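Side-chain contact in nitrogenase molybdenum-iron protein beta chain (Clostridium pasteurianum, PDB 4WES), which forms, together with the alpha chain, the nitrogenase component that holds the [8Fe-7S] cluster and reduces dinitrogen to ammonium in biological nitrogen fixation: residues Lys188-Ala193 with Glu293-Gln298. Residues are numbered along the deposited sequence; the frame is centred on the assembly and turned at random. Where two conformers were deposited one is given.
Sequences KRLFEA and EEERGQ
Arg189 reaches across to Glu295 with its CG trans to the backbone N (chi1 -169°) and a bend at chi3, and its guanidinium meets the acid end-on through NH1 and NH2. Glu295 comes from the opposite direction, its CG trans to the carbonyl carbon (chi1 -59°) and its chain extended beyond CG. The result is a two-nitrogen salt bridge. Arg189 NH2 donates to Glu295 OE1 at 2.9 Å, and Arg189 NH1 donates to Glu295 OE2 at 3.2 Å. Both oxygens are met on their syn side. The two groups are not coplanar: their planes stand 52° apart, and neither N-H bond is straight. OE1 lies in the guanidinium plane, whereas OE2 is tilted from it. A water accepts from Arg189 NH1 at 3.1 Å; its very short approach to Glu295 OE2 is doubtful as a bond. Glu186, about one turn earlier on the same helix, also forms a salt bridge to Arg189 NH2 and is the stronger partner. The guanidinium is thus shared between two acids, which probably helps to hold its orientation. The methyl CD2 of Leu190 lies 4.0 Å from Glu295 OE1, a loose van der Waals contact. Leu190 also packs on Phe276 of helix 270-284, and Glu295 touches Tyr427 of helix 426-448. The arrangement is a bidentate, end-on interhelical salt bridge, joining helix 181-193, which follows strand 172-175 of a parallel sheet, to helix 290-305, away from the [8Fe-7S] cluster.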
loop_
_atom_site.group_PDB
_atom_site.type_symbol
_atom_site.label_atom_id
_atom_site.label_comp_id
_atom_site.label_asym_id
_atom_site.label_seq_id
_atom_site.Cartn_x
_atom_site.Cartn_y
_atom_site.Cartn_z
ATOM N N LYS B 188 14.264 -17.027 11.982
ATOM C CA LYS B 188 14.281 -17.635 13.322
ATOM C C LYS B 188 12.943 -18.345 13.594
ATOM O O LYS B 188 12.919 -19.465 14.137
ATOM C CB LYS B 188 14.600 -16.611 14.406
ATOM C CG LYS B 188 16.031 -16.092 14.331
ATOM C CD LYS B 188 16.448 -15.286 15.529
ATOM C CE LYS B 188 15.670 -14.009 15.635
ATOM N NZ LYS B 188 16.081 -13.247 16.846
ATOM N N ARG B 189 11.850 -17.697 13.229
ATOM C CA ARG B 189 10.530 -18.262 13.458
ATOM C C ARG B 189 10.389 -19.609 12.753
ATOM O O ARG B 189 9.807 -20.571 13.290
ATOM C CB ARG B 189 9.448 -17.281 12.992
ATOM C CG ARG B 189 8.045 -17.682 13.435
ATOM C CD ARG B 189 6.965 -16.851 12.746
ATOM N NE ARG B 189 6.902 -17.095 11.312
ATOM C CZ ARG B 189 6.328 -18.159 10.764
ATOM N NH1 ARG B 189 5.715 -19.077 11.519
ATOM N NH2 ARG B 189 6.376 -18.328 9.467
ATOM N N LEU B 190 10.926 -19.710 11.532
ATOM C CA LEU B 190 10.871 -20.946 10.769
ATOM C C LEU B 190 11.725 -22.051 11.402
ATOM O O LEU B 190 11.278 -23.203 11.493
ATOM C CB LEU B 190 11.263 -20.687 9.318
ATOM C CG LEU B 190 10.248 -19.827 8.557
ATOM C CD1 LEU B 190 10.800 -19.413 7.195
ATOM C CD2 LEU B 190 8.953 -20.571 8.347
ATOM N N PHE B 191 12.938 -21.721 11.831
ATOM C CA PHE B 191 13.758 -22.690 12.580
ATOM C C PHE B 191 12.997 -23.204 13.807
ATOM O O PHE B 191 12.979 -24.411 14.105
ATOM C CB PHE B 191 15.062 -22.067 13.086
ATOM C CG PHE B 191 16.242 -22.172 12.135
ATOM C CD1 PHE B 191 17.114 -23.247 12.253
ATOM C CD2 PHE B 191 16.483 -21.230 11.162
ATOM C CE1 PHE B 191 18.172 -23.378 11.392
ATOM C CE2 PHE B 191 17.548 -21.348 10.332
ATOM C CZ PHE B 191 18.407 -22.408 10.450
ATOM N N GLU B 192 12.354 -22.278 14.523
ATOM C CA GLU B 192 11.645 -22.649 15.750
ATOM C C GLU B 192 10.436 -23.520 15.420
ATOM O O GLU B 192 10.162 -24.507 16.124
ATOM C CB GLU B 192 11.263 -21.391 16.510
ATOM C CG GLU B 192 12.524 -20.745 17.085
ATOM C CD GLU B 192 12.370 -19.328 17.566
ATOM O OE1 GLU B 192 11.232 -18.821 17.602
ATOM O OE2 GLU B 192 13.437 -18.738 17.902
ATOM N N ALA B 193 9.715 -23.201 14.346
ATOM C CA ALA B 193 8.575 -24.034 13.944
ATOM C C ALA B 193 9.037 -25.447 13.534
ATOM O O ALA B 193 8.306 -26.428 13.735
ATOM C CB ALA B 193 7.788 -23.370 12.826
ATOM N N GLU B 293 3.498 -25.790 6.137
ATOM C CA GLU B 293 2.804 -26.244 4.943
ATOM C C GLU B 293 1.574 -25.398 4.640
ATOM O O GLU B 293 1.307 -25.101 3.465
ATOM C CB GLU B 293 2.487 -27.744 5.043
ATOM C CG GLU B 293 1.889 -28.252 3.741
ATOM C CD GLU B 293 1.928 -29.723 3.547
ATOM O OE1 GLU B 293 1.182 -30.175 2.650
ATOM O OE2 GLU B 293 2.698 -30.417 4.255
ATOM N N GLU B 294 0.819 -25.013 5.674
ATOM C CA GLU B 294 -0.350 -24.140 5.440
ATOM C C GLU B 294 0.100 -22.814 4.824
ATOM O O GLU B 294 -0.539 -22.316 3.893
ATOM C CB GLU B 294 -1.128 -23.890 6.742
ATOM C CG GLU B 294 -2.389 -23.111 6.499
ATOM C CD GLU B 294 -3.072 -22.579 7.737
ATOM O OE1 GLU B 294 -2.390 -22.054 8.635
ATOM O OE2 GLU B 294 -4.330 -22.646 7.782
ATOM N N GLU B 295 1.151 -22.202 5.378
ATOM C CA GLU B 295 1.647 -20.919 4.855
ATOM C C GLU B 295 2.033 -21.022 3.371
ATOM O O GLU B 295 1.686 -20.154 2.560
ATOM C CB GLU B 295 2.879 -20.459 5.620
ATOM C CG GLU B 295 2.756 -20.244 7.088
ATOM C CD GLU B 295 4.078 -20.146 7.892
ATOM O OE1 GLU B 295 5.150 -19.889 7.323
ATOM O OE2 GLU B 295 4.002 -20.312 9.181
ATOM N N ARG B 296 2.740 -22.090 3.025
ATOM C CA ARG B 296 3.103 -22.300 1.627
ATOM C C ARG B 296 1.856 -22.394 0.774
ATOM O O ARG B 296 1.757 -21.818 -0.314
ATOM C CB ARG B 296 3.977 -23.530 1.464
ATOM C CG ARG B 296 4.442 -23.716 0.028
ATOM C CD ARG B 296 5.242 -24.997 -0.105
ATOM N NE ARG B 296 5.858 -25.153 -1.437
ATOM C CZ ARG B 296 5.233 -25.491 -2.572
ATOM N NH1 ARG B 296 3.940 -25.833 -2.573
ATOM N NH2 ARG B 296 5.900 -25.514 -3.711
ATOM N N GLY B 297 0.878 -23.174 1.231
ATOM C CA GLY B 297 -0.334 -23.326 0.471
ATOM C C GLY B 297 -1.173 -22.076 0.352
ATOM O O GLY B 297 -1.890 -21.905 -0.631
ATOM N N GLN B 298 -1.109 -21.197 1.357
ATOM C CA GLN B 298 -1.743 -19.890 1.243
ATOM C C GLN B 298 -1.013 -19.036 0.193
ATOM O O GLN B 298 -1.661 -18.299 -0.562
ATOM C CB GLN B 298 -1.744 -19.163 2.587
ATOM C CG GLN B 298 -2.697 -19.790 3.608
ATOM C CD GLN B 298 -2.476 -19.216 4.986
ATOM O OE1 GLN B 298 -1.328 -19.031 5.427
ATOM N NE2 GLN B 298 -3.548 -18.922 5.666
HETATM O O HOH W 1 4.698 -21.932 10.988
#